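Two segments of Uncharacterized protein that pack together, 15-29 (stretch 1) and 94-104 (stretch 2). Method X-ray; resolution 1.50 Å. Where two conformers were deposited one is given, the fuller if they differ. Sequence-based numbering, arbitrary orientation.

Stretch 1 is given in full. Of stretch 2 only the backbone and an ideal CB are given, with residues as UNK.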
# COMPACT_ATOMS: atom_id res chain seq x y z
N SER A 15 0.49 -7.04 -2.09
CA SER A 15 1.85 -6.55 -2.09
C SER A 15 1.94 -5.09 -2.53
O SER A 15 1.26 -4.68 -3.47
CB SER A 15 2.68 -7.39 -3.06
OG SER A 15 4.00 -6.84 -3.17
N PRO A 16 2.84 -4.33 -1.91
CA PRO A 16 3.15 -2.96 -2.39
C PRO A 16 3.43 -2.92 -3.89
O PRO A 16 3.15 -1.90 -4.53
CB PRO A 16 4.46 -2.62 -1.63
CG PRO A 16 4.25 -3.32 -0.28
CD PRO A 16 3.62 -4.68 -0.70
N VAL A 17 4.04 -3.97 -4.45
CA VAL A 17 4.50 -3.92 -5.84
C VAL A 17 3.67 -4.83 -6.78
O VAL A 17 4.08 -5.08 -7.92
CB VAL A 17 6.02 -4.19 -5.95
CG1 VAL A 17 6.81 -3.08 -5.16
CG2 VAL A 17 6.37 -5.63 -5.53
N ASP A 18 2.49 -5.25 -6.30
CA ASP A 18 1.50 -5.96 -7.13
C ASP A 18 0.69 -4.83 -7.81
O ASP A 18 -0.24 -4.27 -7.23
CB ASP A 18 0.62 -6.82 -6.22
CG ASP A 18 -0.41 -7.64 -7.00
OD1 ASP A 18 -0.51 -7.50 -8.25
OD2 ASP A 18 -1.13 -8.39 -6.32
N ARG A 19 1.08 -4.49 -9.05
CA ARG A 19 0.62 -3.21 -9.64
C ARG A 19 -0.79 -3.30 -10.24
O ARG A 19 -1.24 -4.37 -10.71
CB ARG A 19 1.61 -2.74 -10.70
CG ARG A 19 2.98 -2.40 -10.10
CD ARG A 19 3.99 -2.00 -11.18
NE ARG A 19 5.25 -1.59 -10.56
CZ ARG A 19 6.34 -1.32 -11.25
NH1 ARG A 19 6.33 -1.42 -12.59
NH2 ARG A 19 7.45 -0.93 -10.63
N LEU A 20 -1.47 -2.15 -10.25
CA LEU A 20 -2.79 -2.02 -10.88
C LEU A 20 -2.71 -0.72 -11.65
O LEU A 20 -2.35 0.29 -11.09
CB LEU A 20 -3.88 -1.95 -9.81
CG LEU A 20 -5.32 -1.72 -10.34
CD1 LEU A 20 -5.77 -2.76 -11.34
CD2 LEU A 20 -6.29 -1.66 -9.13
N GLY A 21 -3.06 -0.74 -12.93
CA GLY A 21 -2.93 0.48 -13.74
C GLY A 21 -1.49 0.98 -13.80
O GLY A 21 -1.24 2.18 -13.96
N GLY A 22 -0.55 0.06 -13.61
CA GLY A 22 0.87 0.40 -13.59
C GLY A 22 1.36 0.94 -12.24
O GLY A 22 2.58 1.17 -12.11
N MSE A 23 0.45 1.12 -11.27
CA MSE A 23 0.86 1.81 -10.01
C MSE A 23 1.08 0.82 -8.87
O MSE A 23 0.27 -0.07 -8.62
CB MSE A 23 -0.15 2.83 -9.53
CG MSE A 23 -1.17 3.26 -10.45
SE MSE A 23 -2.07 4.52 -9.35
CE MSE A 23 -0.65 4.64 -8.00
N ASP A 24 2.17 1.05 -8.13
CA ASP A 24 2.38 0.40 -6.81
C ASP A 24 1.37 0.99 -5.81
O ASP A 24 0.73 2.02 -6.06
CB ASP A 24 3.77 0.78 -6.29
CG ASP A 24 4.89 0.12 -7.03
OD1 ASP A 24 4.68 -0.87 -7.79
OD2 ASP A 24 6.07 0.57 -6.86
N HIS A 25 1.26 0.30 -4.67
CA HIS A 25 0.43 0.67 -3.51
C HIS A 25 -1.08 0.60 -3.73
O HIS A 25 -1.82 0.38 -2.76
CB HIS A 25 0.79 2.07 -2.94
CG HIS A 25 0.45 2.19 -1.49
ND1 HIS A 25 1.09 1.42 -0.54
CD2 HIS A 25 -0.53 2.87 -0.84
CE1 HIS A 25 0.54 1.66 0.64
NE2 HIS A 25 -0.44 2.53 0.48
N LEU A 26 -1.54 0.81 -4.98
CA LEU A 26 -3.01 0.96 -5.20
C LEU A 26 -3.79 -0.31 -4.76
O LEU A 26 -4.80 -0.20 -4.03
CB LEU A 26 -3.28 1.31 -6.67
CG LEU A 26 -4.77 1.38 -7.03
CD1 LEU A 26 -5.56 2.34 -6.13
CD2 LEU A 26 -4.89 1.77 -8.54
N LYS A 27 -3.34 -1.51 -5.16
CA LYS A 27 -4.07 -2.72 -4.70
C LYS A 27 -4.06 -2.79 -3.17
O LYS A 27 -5.07 -3.15 -2.56
CB LYS A 27 -3.43 -3.98 -5.27
CG LYS A 27 -3.75 -4.19 -6.77
CD LYS A 27 -3.25 -5.55 -7.21
CE LYS A 27 -3.58 -5.80 -8.68
NZ LYS A 27 -3.16 -7.19 -9.10
N ARG A 28 -2.89 -2.53 -2.57
CA ARG A 28 -2.72 -2.65 -1.13
C ARG A 28 -3.67 -1.69 -0.40
O ARG A 28 -4.32 -2.06 0.59
CB ARG A 28 -1.26 -2.32 -0.78
CG ARG A 28 -0.95 -2.49 0.73
CD ARG A 28 0.54 -2.39 0.91
NE ARG A 28 0.93 -2.71 2.29
CZ ARG A 28 1.12 -3.95 2.74
NH1 ARG A 28 1.01 -5.00 1.92
NH2 ARG A 28 1.47 -4.13 4.02
N VAL A 29 -3.74 -0.45 -0.87
CA VAL A 29 -4.61 0.51 -0.20
C VAL A 29 -6.09 0.30 -0.51
O VAL A 29 -6.92 0.67 0.32
CB VAL A 29 -4.12 1.97 -0.44
CG1 VAL A 29 -4.47 2.49 -1.85
CG2 VAL A 29 -4.68 2.90 0.61
N UNK A 94 4.45 9.70 -14.82
CA UNK A 94 4.24 10.10 -13.43
C UNK A 94 4.01 8.91 -12.52
O UNK A 94 4.53 8.88 -11.39
CB UNK A 94 3.05 11.06 -13.33
N UNK A 95 3.23 7.93 -12.99
CA UNK A 95 3.06 6.69 -12.20
C UNK A 95 4.42 6.02 -11.98
O UNK A 95 4.72 5.55 -10.86
CB UNK A 95 2.10 5.72 -12.90
N UNK A 96 5.25 5.97 -13.03
CA UNK A 96 6.57 5.36 -12.93
C UNK A 96 7.42 6.16 -11.94
O UNK A 96 8.16 5.58 -11.15
CB UNK A 96 7.25 5.29 -14.30
N UNK A 97 7.28 7.49 -11.95
CA UNK A 97 7.97 8.34 -11.00
C UNK A 97 7.62 7.96 -9.56
O UNK A 97 8.50 7.75 -8.70
CB UNK A 97 7.63 9.81 -11.26
N UNK A 98 6.31 7.86 -9.29
CA UNK A 98 5.83 7.44 -7.97
C UNK A 98 6.43 6.11 -7.55
O UNK A 98 6.94 5.94 -6.44
CB UNK A 98 4.30 7.34 -7.97
N UNK A 99 6.34 5.14 -8.45
CA UNK A 99 6.83 3.80 -8.15
C UNK A 99 8.30 3.80 -7.81
O UNK A 99 8.74 3.07 -6.91
CB UNK A 99 6.57 2.86 -9.33
N UNK A 100 9.09 4.57 -8.56
CA UNK A 100 10.54 4.54 -8.33
C UNK A 100 10.85 5.09 -6.94
O UNK A 100 11.68 4.51 -6.20
CB UNK A 100 11.28 5.34 -9.40
N UNK A 101 10.17 6.17 -6.56
CA UNK A 101 10.43 6.74 -5.23
C UNK A 101 9.91 5.80 -4.13
O UNK A 101 10.59 5.56 -3.14
CB UNK A 101 9.78 8.12 -5.10
N UNK A 102 8.71 5.26 -4.32
CA UNK A 102 8.09 4.35 -3.34
C UNK A 102 8.97 3.13 -3.10
O UNK A 102 9.21 2.76 -1.94
CB UNK A 102 6.71 3.91 -3.82
N UNK A 103 9.45 2.53 -4.18
CA UNK A 103 10.28 1.32 -4.05
C UNK A 103 11.68 1.64 -3.49
O UNK A 103 12.37 0.74 -3.01
CB UNK A 103 10.41 0.63 -5.41
N UNK A 104 12.09 2.91 -3.54
CA UNK A 104 13.40 3.29 -3.00
C UNK A 104 13.34 3.64 -1.52
O UNK A 104 14.39 3.76 -0.89
CB UNK A 104 13.96 4.48 -3.78

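Stretch 2 runs as a helix across a loop of stretch 1, so positions 95, 98, 99, 102 and 103 send their CA-to-CB bonds toward that loop, while the others point elsewhere.

Position 94 finds nothing of stretch 1 within reach, and almost any helix-compatible residue would do; it is Glu94.

At position 95 the ideal CB lies 4.6 Å from Gly22 O and 4.8 Å from Met23 CG, above a type I' turn spanning Leu20 to Met23. The surface combines carbonyl oxygens of the turn with the side chain of Met23, and leaves room for a small or branched apolar side chain, such as alanine, valine or isoleucine, or for threonine. The residue is Val95. Its CG1 packs 3.8 Å from Met23 CB, a selenomethionine, and reaches 3.3 Å from Gly22 O.

Positions 96 and 97 have no neighbour in stretch 1 near their ideal CB atoms, and polar residues are reasonable. They are Glu96 and Ser97.

Position 98 points toward stretch 1, yet its CB has nothing within 5.5 Å. A long side chain is needed to make contact, and leucine, methionine or an aromatic could serve. Phe98, with chi1 in t, brings CD2 to 4.4 Å from Met23 CE and CE2 to 3.7 Å from Asp24 O, while His25 CB lies at the ring edge.

Position 99 faces a more demanding surface. Its CB is 3.4 Å from Asp24 OD2 and 4.1 Å from Arg19 NH2, and the backbone nearby offers both an acceptor, Gly22 O, and a donor, Asp24 N. A short side chain carrying both functions fits, which favours asparagine; aspartate would lack the donor unless protonated. Asn99 answers both demands: ND2 donates to Gly22 O (2.8 Å), and OD1 accepts from Asp24 N (2.8 Å). Its amide thus bridges two backbone groups of the loop, and ND2 also lies over one face of the Arg19 guanidinium.

Positions 100 and 101 make no contact with stretch 1, the CA-to-CB bond at 100 pointing away. Polar residues suit both, and they are Arg100 and Glu101.

From position 102 the CB, 4.6 Å from Asp24 OD2, points toward a space lined by Pro16, Asp24 and His25. A large side chain with a polar tip is attractive because His25 ND1 lies deep in it; tyrosine suits, and a long polar chain might also reach. Tyr102 extends its ring so that CE2 packs 3.6 Å from Pro16 CB, and its OH hydrogen-bonds His25 ND1 at 2.7 Å.

Position 103 points toward Arg19, Asp24 and Val17. The guanidinium invites an acid, although the Asp24 carboxylate makes a neutral acceptor such as glutamine plausible too. Glu103 is found: its OE2 accepts from Arg19 NH2 at 2.9 Å, in a salt bridge, and also comes within 2.5 Å of Asp24 OD2, so close that one of the two acids probably carries a proton.

Position 104 lies out of reach, and a small polar residue is fine. Ser104 turns its OG back to Glu101 O, 2.7 Å away.

Stretch 2 (94-104) EVESFNREYES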
# COMPACT_ATOMS: atom_id res chain seq x y z
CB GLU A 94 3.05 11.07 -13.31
CG GLU A 94 3.32 12.45 -13.95
CD GLU A 94 4.56 13.08 -13.36
OE1 GLU A 94 4.59 13.32 -12.13
OE2 GLU A 94 5.52 13.35 -14.11
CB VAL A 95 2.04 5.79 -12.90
CG1 VAL A 95 1.98 4.45 -12.22
CG2 VAL A 95 0.63 6.43 -12.87
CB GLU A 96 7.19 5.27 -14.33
CG GLU A 96 6.70 4.03 -15.11
CD GLU A 96 6.50 4.18 -16.64
OE1 GLU A 96 7.39 4.68 -17.35
OE2 GLU A 96 5.44 3.74 -17.15
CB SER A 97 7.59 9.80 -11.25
OG SER A 97 8.42 10.61 -10.48
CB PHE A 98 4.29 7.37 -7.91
CG PHE A 98 3.79 6.76 -6.63
CD1 PHE A 98 3.77 7.50 -5.46
CD2 PHE A 98 3.43 5.39 -6.59
CE1 PHE A 98 3.38 6.90 -4.22
CE2 PHE A 98 3.02 4.78 -5.38
CZ PHE A 98 3.02 5.55 -4.19
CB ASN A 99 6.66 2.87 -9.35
CG ASN A 99 5.19 2.51 -9.63
OD1 ASN A 99 4.26 2.77 -8.85
ND2 ASN A 99 4.99 1.89 -10.80
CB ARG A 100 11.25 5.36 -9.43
CG ARG A 100 12.74 5.53 -9.20
CD ARG A 100 13.28 6.65 -10.12
NE ARG A 100 14.71 6.89 -9.88
CZ ARG A 100 15.45 7.78 -10.53
NH1 ARG A 100 14.93 8.54 -11.50
NH2 ARG A 100 16.74 7.87 -10.25
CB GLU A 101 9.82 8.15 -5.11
CG GLU A 101 10.13 8.77 -3.76
CD GLU A 101 9.82 10.24 -3.64
OE1 GLU A 101 9.36 10.87 -4.61
OE2 GLU A 101 10.07 10.79 -2.55
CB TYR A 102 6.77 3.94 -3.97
CG TYR A 102 5.91 2.95 -3.23
CD1 TYR A 102 5.09 3.37 -2.15
CD2 TYR A 102 5.82 1.62 -3.64
CE1 TYR A 102 4.20 2.45 -1.51
CE2 TYR A 102 4.97 0.70 -3.01
CZ TYR A 102 4.17 1.13 -1.97
OH TYR A 102 3.33 0.24 -1.39
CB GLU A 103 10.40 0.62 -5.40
CG GLU A 103 9.06 0.04 -5.84
CD GLU A 103 9.08 -0.57 -7.20
OE1 GLU A 103 10.19 -0.97 -7.69
OE2 GLU A 103 8.00 -0.65 -7.82
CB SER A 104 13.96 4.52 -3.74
OG SER A 104 13.31 5.71 -3.32
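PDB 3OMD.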